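PDB 4FT6: probable porin from Pseudomonas aeruginosa, which probably forms an outer-membrane channel of the OprD (Opr) porin family, letting small solutes diffuse across the outer membrane of Pseudomonas aeruginosa. Local coordinates for residues Q134-G139 with L280-T285; Q207-Q212 with A242-E247; P320-M325 with V349-V354. All coordinates share one frame; numbering follows the deposited sequence.

Overall arrangement
Three contacts sample a beta barrel of the OprD family, whose members have 18 antiparallel strands. Along the chain, interaction 2 falls between the two segments of interaction 1, and interaction 3 follows both. Interactions 1 and 2 are neighbours, their centres 16 Å apart; they meet through Leu280 O and Gln212 NE2, 2.8 Å apart and probably hydrogen-bonded, while Tyr210 packs on Ile282. Interaction 3 lies across the chain's centre from interaction 2, 42 Å between centres. In interaction 1 a loop packs on a short strand, in interaction 2 two connections meet at a rim, and in interaction 3 strands pair in the wall; the first two probably tie loops to the barrel.

Interaction 1: residues Q134-G139 with L280-T285; sequences QTFQGG and LYIAGT
Gln134 reaches across to the backbone of the turn Ile282-Thr285, while Phe136, two residues on, meets the side chain of Ile282. Gln134 holds CG anti to its backbone N (chi1 -168°), and the chain, extended beyond CG, carries the terminal amide to the turn, NE2 beside Gly284 and OE1 beside Thr285. Gln134 NE2 is 3.1 Å from Ala283 O. Gly284, at positive phi and with no side chain, lets the amide lie directly against the backbone. The turn is type II, closed by the hydrogen bond from Thr285 N to Ile282 O of 3.0 Å. The polar ends have partners outside the two segments: Gln134 NE2 bonds to Gln161 OE1, Gln134 OE1 accepts from Asn127 N, and Thr285 OG1 bonds to Leu125 O. Gln161 also gives its NE2 to Ala283 O, so one glutamine bridges Gln134 and the turn. Fixed at both ends of its amide, Gln134 has its flip state set by these partners.

The apolar half is narrower. Ile282 CG2 comes to the edge of the Phe136 ring, near its plane, 4.1 Å from Phe136 CE2. The ring points at the loop with CG beside the backbone N (chi1 -76°), and Ile282 turns the CG2 branch toward it.

Strand 135-137 pairs with strand 149-160, and Leu159 of that strand touches both Phe136 and Ile282, as does Leu124 of strand 124-125. Strand 117-121 is a further neighbour, its Leu117 bonded to the Phe136 backbone. The contact thus packs a short strand and the residue leading into it against the long loop between strands 264-274 and 304-313, consistent with the loop-lined constriction of OprD-family channels, with strand 149-160 behind it.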
loop_
_atom_site.group_PDB
_atom_site.type_symbol
_atom_site.label_atom_id
_atom_site.label_comp_id
_atom_site.label_asym_id
_atom_site.label_seq_id
_atom_site.Cartn_x
_atom_site.Cartn_y
_atom_site.Cartn_z
ATOM N N GLN A 134 -4.830 2.921 6.338
ATOM C CA GLN A 134 -4.947 4.331 5.971
ATOM C C GLN A 134 -6.286 4.518 5.238
ATOM O O GLN A 134 -6.727 3.637 4.495
ATOM C CB GLN A 134 -3.799 4.679 5.015
ATOM C CG GLN A 134 -3.581 6.167 4.733
ATOM C CD GLN A 134 -2.470 6.408 3.700
ATOM O OE1 GLN A 134 -2.441 5.768 2.631
ATOM N NE2 GLN A 134 -1.545 7.322 4.019
ATOM N N THR A 135 -6.949 5.649 5.438
ATOM C CA THR A 135 -8.168 5.918 4.679
ATOM C C THR A 135 -8.126 7.312 4.106
ATOM O O THR A 135 -7.384 8.167 4.596
ATOM C CB THR A 135 -9.434 5.790 5.535
ATOM O OG1 THR A 135 -9.223 6.464 6.778
ATOM C CG2 THR A 135 -9.789 4.333 5.790
ATOM N N PHE A 136 -8.933 7.553 3.078
ATOM C CA PHE A 136 -9.020 8.901 2.555
ATOM C C PHE A 136 -10.443 9.460 2.632
ATOM O O PHE A 136 -11.417 8.713 2.753
ATOM C CB PHE A 136 -8.491 8.922 1.139
ATOM C CG PHE A 136 -7.008 8.868 1.065
ATOM C CD1 PHE A 136 -6.320 7.674 1.270
ATOM C CD2 PHE A 136 -6.281 10.033 0.827
ATOM C CE1 PHE A 136 -4.920 7.650 1.218
ATOM C CE2 PHE A 136 -4.888 10.016 0.772
ATOM C CZ PHE A 136 -4.209 8.829 0.961
ATOM N N GLN A 137 -10.565 10.779 2.566
ATOM C CA GLN A 137 -11.876 11.376 2.592
ATOM C C GLN A 137 -12.080 12.175 1.338
ATOM O O GLN A 137 -11.349 13.148 1.078
ATOM C CB GLN A 137 -12.058 12.290 3.806
ATOM C CG GLN A 137 -12.134 11.537 5.109
ATOM C CD GLN A 137 -10.785 11.009 5.525
ATOM O OE1 GLN A 137 -9.820 11.772 5.598
ATOM N NE2 GLN A 137 -10.692 9.694 5.765
ATOM N N GLY A 138 -13.101 11.783 0.581
ATOM C CA GLY A 138 -13.478 12.501 -0.619
ATOM C C GLY A 138 -14.482 11.683 -1.404
ATOM O O GLY A 138 -15.444 11.157 -0.824
ATOM N N GLY A 139 -14.260 11.568 -2.713
ATOM C CA GLY A 139 -15.228 10.944 -3.586
ATOM C C GLY A 139 -14.539 10.273 -4.756
ATOM O O GLY A 139 -13.592 10.828 -5.339
ATOM N N LEU A 280 7.925 11.094 -5.537
ATOM C CA LEU A 280 7.041 12.003 -4.839
ATOM C C LEU A 280 5.664 11.344 -4.759
ATOM O O LEU A 280 5.110 10.898 -5.766
ATOM C CB LEU A 280 6.947 13.339 -5.586
ATOM C CG LEU A 280 8.257 14.134 -5.614
ATOM C CD1 LEU A 280 8.286 15.182 -6.742
ATOM C CD2 LEU A 280 8.483 14.802 -4.258
ATOM N N TYR A 281 5.115 11.262 -3.550
ATOM C CA TYR A 281 3.824 10.609 -3.344
ATOM C C TYR A 281 3.133 11.149 -2.102
ATOM O O TYR A 281 3.690 11.984 -1.365
ATOM C CB TYR A 281 3.973 9.077 -3.292
ATOM C CG TYR A 281 5.024 8.546 -2.326
ATOM C CD1 TYR A 281 6.387 8.626 -2.608
ATOM C CD2 TYR A 281 4.650 7.913 -1.153
ATOM C CE1 TYR A 281 7.346 8.108 -1.713
ATOM C CE2 TYR A 281 5.590 7.400 -0.263
ATOM C CZ TYR A 281 6.929 7.496 -0.541
ATOM O OH TYR A 281 7.831 6.971 0.356
ATOM N N ILE A 282 1.922 10.681 -1.848
ATOM C CA ILE A 282 1.187 11.265 -0.740
ATOM C C ILE A 282 1.616 10.669 0.605
ATOM O O ILE A 282 1.927 9.473 0.709
ATOM C CB ILE A 282 -0.326 11.278 -1.030
ATOM C CG1 ILE A 282 -0.591 12.424 -2.001
ATOM C CG2 ILE A 282 -1.148 11.485 0.224
ATOM C CD1 ILE A 282 -1.818 12.240 -2.736
ATOM N N ALA A 283 1.712 11.527 1.616
ATOM C CA ALA A 283 2.244 11.130 2.925
ATOM C C ALA A 283 1.604 9.837 3.439
ATOM O O ALA A 283 0.378 9.745 3.533
ATOM C CB ALA A 283 2.045 12.252 3.945
ATOM N N GLY A 284 2.432 8.843 3.762
ATOM C CA GLY A 284 1.957 7.639 4.430
ATOM C C GLY A 284 1.430 6.596 3.466
ATOM O O GLY A 284 1.068 5.480 3.850
ATOM N N THR A 285 1.394 6.956 2.195
ATOM C CA THR A 285 0.774 6.110 1.191
ATOM C C THR A 285 1.776 5.066 0.700
ATOM O O THR A 285 2.987 5.203 0.924
ATOM C CB THR A 285 0.288 6.983 0.019
ATOM O OG1 THR A 285 -0.873 6.410 -0.585
ATOM C CG2 THR A 285 1.385 7.182 -1.010
#

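Interaction 2: residues Q207-Q212 with A242-E247; sequences QDIYRQ and AAKLGE
The Asp208 carboxylate lies against Ala242: the methyl CB of Ala242 sits over one of its faces, offset toward OD1 and 3.7 Å from Asp208 CG, and Ala242 N meets OD1 on the anti side, 22° out of the carboxylate plane. That N-H...O bond, 2.7 Å from Ala242 N to Asp208 OD1, is nearly straight. The contact packs the short turn between barrel strands 197-206 and 210-223 against the loop joining strands 226-239 and 249-261, two neighbouring hairpin connections at one rim of the OprD-type barrel.

Asp208 grips the loop twice, since its backbone O also accepts Lys244 N at 2.8 Å, with the donor almost in line with the carbonyl bond. The Lys244 bond enters a type I turn, Ala243 to Gly246, closed by Gly246 N to Ala243 O; the Ala242 bond falls just before it. Asp208 N is itself bonded to Glu240 OE2.

The aliphatic part of Lys244 runs past Asp208, with CD 4.0 Å from Asp208 CB. Its chain then bends at chi3 (90°) and carries NZ to Phe179 O, leaving it 6.1 Å from Asp208 OD2, too far for an ion pair. Val172 touches both Ile209 and Leu245, whose closest atoms, Ile209 CG2 and Leu245 CD1, stand 3.9 Å apart.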
loop_
_atom_site.group_PDB
_atom_site.type_symbol
_atom_site.label_atom_id
_atom_site.label_comp_id
_atom_site.label_asym_id
_atom_site.label_seq_id
_atom_site.Cartn_x
_atom_site.Cartn_y
_atom_site.Cartn_z
ATOM N N GLN A 207 -3.083 19.964 -5.428
ATOM C CA GLN A 207 -3.213 21.406 -5.663
ATOM C C GLN A 207 -2.092 22.245 -5.073
ATOM O O GLN A 207 -1.795 22.144 -3.880
ATOM C CB GLN A 207 -4.547 21.916 -5.123
ATOM C CG GLN A 207 -4.731 23.426 -5.226
ATOM C CD GLN A 207 -6.147 23.855 -4.915
ATOM O OE1 GLN A 207 -6.553 23.913 -3.752
ATOM N NE2 GLN A 207 -6.918 24.140 -5.957
ATOM N N ASP A 208 -1.469 23.046 -5.938
ATOM C CA ASP A 208 -0.404 23.979 -5.573
ATOM C C ASP A 208 0.900 23.320 -5.082
ATOM O O ASP A 208 1.836 23.991 -4.645
ATOM C CB ASP A 208 -0.939 25.024 -4.593
ATOM C CG ASP A 208 -1.707 26.142 -5.294
ATOM O OD1 ASP A 208 -1.241 26.633 -6.353
ATOM O OD2 ASP A 208 -2.784 26.527 -4.790
ATOM N N ILE A 209 0.978 22.004 -5.197
ATOM C CA ILE A 209 2.191 21.324 -4.801
ATOM C C ILE A 209 2.807 20.546 -5.970
ATOM O O ILE A 209 3.938 20.833 -6.390
ATOM C CB ILE A 209 1.948 20.413 -3.579
ATOM C CG1 ILE A 209 1.513 21.275 -2.394
ATOM C CG2 ILE A 209 3.210 19.615 -3.248
ATOM C CD1 ILE A 209 1.102 20.493 -1.141
ATOM N N TYR A 210 2.068 19.563 -6.486
ATOM C CA TYR A 210 2.532 18.814 -7.652
ATOM C C TYR A 210 1.457 18.341 -8.632
ATOM O O TYR A 210 0.245 18.375 -8.339
ATOM C CB TYR A 210 3.455 17.650 -7.253
ATOM C CG TYR A 210 2.801 16.387 -6.697
ATOM C CD1 TYR A 210 2.017 15.561 -7.494
ATOM C CD2 TYR A 210 3.037 15.977 -5.387
ATOM C CE1 TYR A 210 1.442 14.383 -6.983
ATOM C CE2 TYR A 210 2.473 14.794 -4.875
ATOM C CZ TYR A 210 1.682 14.008 -5.676
ATOM O OH TYR A 210 1.136 12.857 -5.155
ATOM N N ARG A 211 1.951 17.921 -9.801
ATOM C CA ARG A 211 1.189 17.264 -10.854
ATOM C C ARG A 211 1.967 15.993 -11.177
ATOM O O ARG A 211 3.196 16.030 -11.326
ATOM C CB ARG A 211 1.103 18.163 -12.099
ATOM C CG ARG A 211 0.316 17.565 -13.274
ATOM C CD ARG A 211 0.466 18.414 -14.529
ATOM N N GLN A 212 1.277 14.864 -11.269
ATOM C CA GLN A 212 1.969 13.606 -11.504
ATOM C C GLN A 212 1.284 12.795 -12.586
ATOM O O GLN A 212 0.080 12.536 -12.503
ATOM C CB GLN A 212 2.052 12.790 -10.202
ATOM C CG GLN A 212 2.658 11.380 -10.320
ATOM C CD GLN A 212 2.792 10.700 -8.953
ATOM O OE1 GLN A 212 1.886 9.983 -8.502
ATOM N NE2 GLN A 212 3.922 10.940 -8.279
ATOM N N ALA A 242 1.129 27.260 -7.480
ATOM C CA ALA A 242 1.952 28.101 -6.608
ATOM C C ALA A 242 3.245 27.391 -6.207
ATOM O O ALA A 242 4.208 28.043 -5.792
ATOM C CB ALA A 242 1.164 28.533 -5.360
ATOM N N ALA A 243 3.244 26.063 -6.313
ATOM C CA ALA A 243 4.456 25.278 -6.144
ATOM C C ALA A 243 5.041 25.475 -4.745
ATOM O O ALA A 243 6.182 25.933 -4.582
ATOM C CB ALA A 243 5.483 25.637 -7.226
ATOM N N LYS A 244 4.269 25.083 -3.738
ATOM C CA LYS A 244 4.634 25.355 -2.353
ATOM C C LYS A 244 5.902 24.643 -1.880
ATOM O O LYS A 244 6.690 25.204 -1.120
ATOM C CB LYS A 244 3.458 25.046 -1.443
ATOM C CG LYS A 244 2.379 26.097 -1.534
ATOM C CD LYS A 244 1.042 25.522 -1.125
ATOM C CE LYS A 244 0.798 25.672 0.345
ATOM N NZ LYS A 244 -0.501 25.030 0.678
ATOM N N LEU A 245 6.118 23.420 -2.343
ATOM C CA LEU A 245 7.365 22.747 -2.032
ATOM C C LEU A 245 8.512 23.255 -2.902
ATOM O O LEU A 245 9.622 22.746 -2.802
ATOM C CB LEU A 245 7.216 21.233 -2.178
ATOM C CG LEU A 245 6.542 20.585 -0.971
ATOM C CD1 LEU A 245 6.484 19.106 -1.171
ATOM C CD2 LEU A 245 7.318 20.907 0.300
ATOM N N GLY A 246 8.252 24.269 -3.730
ATOM C CA GLY A 246 9.236 24.744 -4.695
ATOM C C GLY A 246 9.181 23.958 -6.003
ATOM O O GLY A 246 8.233 23.209 -6.250
ATOM N N GLU A 247 10.187 24.123 -6.852
ATOM C CA GLU A 247 10.278 23.327 -8.080
ATOM C C GLU A 247 10.599 21.880 -7.753
ATOM O O GLU A 247 11.526 21.606 -6.999
ATOM C CB GLU A 247 11.352 23.892 -9.013
ATOM C CG GLU A 247 10.991 25.243 -9.616
ATOM C CD GLU A 247 12.146 25.896 -10.366
ATOM O OE1 GLU A 247 13.311 25.486 -10.157
ATOM O OE2 GLU A 247 11.883 26.826 -11.164
#

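Interaction 3: residues P320-M325 with V349-V354; sequences PGLTAM and VDVAYV
Met325 O is gripped from strand 349-354 by two groups: Asp350 N gives a nearly straight hydrogen bond of 2.7 Å (172°), and Val349 CA makes a weaker CA-H...O contact. The return bond, Met325 N to Asp350 O, completes this antiparallel hydrogen-bonded pair. Thr323 and Ala352 form the next, both bonds 2.8 Å between N and O, with Ala324 and Val351 as the non-hydrogen-bonded pair between. The N-to-C directions of strands 322-325 and 349-354 differ by 175°, almost antiparallel. Toward the hairpin's open end the ladder weakens: Val354 N approaches Gly321 O from above the carbonyl plane.

The faces differ. The backbone sets Leu322 CB at the edge of the Tyr353 ring, 3.8 Å from Tyr353 CD1; CG, anti to the backbone N (chi1 177°), carries Leu322 CD1 to 4.2 Å from Val351 CG1. On the other face Met325 bends at chi2 and chi3 so that CE lies 3.6 Å from Asp350 CB; Asp350 OD1 forms a salt bridge with Arg366, and Met325 also touches Arg309.

A bound detergent touches Val349, so the apolar face with Leu322, Val351 and Tyr353 probably looks to the membrane, and the charged face with Asp350 to the channel interior.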
loop_
_atom_site.group_PDB
_atom_site.type_symbol
_atom_site.label_atom_id
_atom_site.label_comp_id
_atom_site.label_asym_id
_atom_site.label_seq_id
_atom_site.Cartn_x
_atom_site.Cartn_y
_atom_site.Cartn_z
ATOM N N PRO A 320 -1.301 -27.317 1.284
ATOM C CA PRO A 320 -1.939 -26.079 0.806
ATOM C C PRO A 320 -2.155 -25.073 1.933
ATOM O O PRO A 320 -2.384 -25.476 3.077
ATOM C CB PRO A 320 -3.293 -26.560 0.275
ATOM C CG PRO A 320 -3.566 -27.824 1.027
ATOM C CD PRO A 320 -2.222 -28.468 1.236
ATOM N N GLY A 321 -2.082 -23.785 1.612
ATOM C CA GLY A 321 -2.172 -22.750 2.621
ATOM C C GLY A 321 -0.806 -22.278 3.089
ATOM O O GLY A 321 -0.678 -21.200 3.666
ATOM N N LEU A 322 0.225 -23.075 2.839
ATOM C CA LEU A 322 1.569 -22.676 3.229
ATOM C C LEU A 322 2.294 -22.024 2.051
ATOM O O LEU A 322 2.417 -22.622 0.991
ATOM C CB LEU A 322 2.348 -23.886 3.741
ATOM C CG LEU A 322 3.802 -23.604 4.114
ATOM C CD1 LEU A 322 3.869 -22.564 5.208
ATOM C CD2 LEU A 322 4.480 -24.877 4.540
ATOM N N THR A 323 2.746 -20.785 2.218
ATOM C CA THR A 323 3.566 -20.146 1.183
ATOM C C THR A 323 4.816 -19.505 1.772
ATOM O O THR A 323 4.851 -19.151 2.958
ATOM C CB THR A 323 2.818 -19.081 0.380
ATOM O OG1 THR A 323 2.344 -18.057 1.269
ATOM C CG2 THR A 323 1.670 -19.702 -0.391
ATOM N N ALA A 324 5.835 -19.361 0.928
ATOM C CA ALA A 324 7.097 -18.769 1.334
ATOM C C ALA A 324 7.604 -17.853 0.234
ATOM O O ALA A 324 7.392 -18.114 -0.951
ATOM C CB ALA A 324 8.119 -19.848 1.638
ATOM N N MET A 325 8.285 -16.787 0.631
ATOM C CA MET A 325 8.787 -15.802 -0.314
ATOM C C MET A 325 10.087 -15.223 0.226
ATOM O O MET A 325 10.200 -14.948 1.421
ATOM C CB MET A 325 7.740 -14.686 -0.490
ATOM C CG MET A 325 8.066 -13.605 -1.533
ATOM S SD MET A 325 9.282 -12.355 -1.030
ATOM C CE MET A 325 8.384 -11.427 0.208
ATOM N N VAL A 349 12.029 -11.857 4.000
ATOM C CA VAL A 349 11.572 -13.245 3.997
ATOM C C VAL A 349 10.153 -13.329 4.527
ATOM O O VAL A 349 9.854 -12.824 5.611
ATOM C CB VAL A 349 12.477 -14.166 4.832
ATOM C CG1 VAL A 349 11.793 -15.512 5.074
ATOM C CG2 VAL A 349 13.805 -14.367 4.135
ATOM N N ASP A 350 9.277 -13.957 3.753
ATOM C CA ASP A 350 7.862 -14.018 4.087
ATOM C C ASP A 350 7.449 -15.473 4.173
ATOM O O ASP A 350 7.650 -16.237 3.229
ATOM C CB ASP A 350 7.050 -13.339 2.984
ATOM C CG ASP A 350 5.920 -12.483 3.524
ATOM O OD1 ASP A 350 4.816 -13.016 3.791
ATOM O OD2 ASP A 350 6.132 -11.262 3.666
ATOM N N VAL A 351 6.892 -15.878 5.306
ATOM C CA VAL A 351 6.293 -17.201 5.394
ATOM C C VAL A 351 4.864 -17.035 5.873
ATOM O O VAL A 351 4.599 -16.264 6.799
ATOM C CB VAL A 351 7.053 -18.113 6.345
ATOM C CG1 VAL A 351 6.431 -19.496 6.335
ATOM C CG2 VAL A 351 8.515 -18.191 5.933
ATOM N N ALA A 352 3.932 -17.724 5.226
ATOM C CA ALA A 352 2.533 -17.584 5.597
ATOM C C ALA A 352 1.835 -18.932 5.611
ATOM O O ALA A 352 2.121 -19.812 4.787
ATOM C CB ALA A 352 1.814 -16.607 4.667
ATOM N N TYR A 353 0.930 -19.089 6.568
ATOM C CA TYR A 353 0.085 -20.268 6.622
ATOM C C TYR A 353 -1.365 -19.883 6.920
ATOM O O TYR A 353 -1.639 -19.053 7.791
ATOM C CB TYR A 353 0.591 -21.255 7.660
ATOM C CG TYR A 353 -0.169 -22.549 7.667
ATOM C CD1 TYR A 353 -0.046 -23.452 6.619
ATOM C CD2 TYR A 353 -0.995 -22.886 8.728
ATOM C CE1 TYR A 353 -0.732 -24.657 6.622
ATOM C CE2 TYR A 353 -1.691 -24.091 8.740
ATOM C CZ TYR A 353 -1.552 -24.971 7.683
ATOM O OH TYR A 353 -2.229 -26.168 7.677
ATOM N N VAL A 354 -2.286 -20.487 6.180
ATOM C CA VAL A 354 -3.702 -20.261 6.385
ATOM C C VAL A 354 -4.407 -21.600 6.548
ATOM O O VAL A 354 -4.419 -22.413 5.622
ATOM C CB VAL A 354 -4.320 -19.480 5.218
ATOM C CG1 VAL A 354 -5.818 -19.321 5.435
ATOM C CG2 VAL A 354 -3.671 -18.113 5.093
#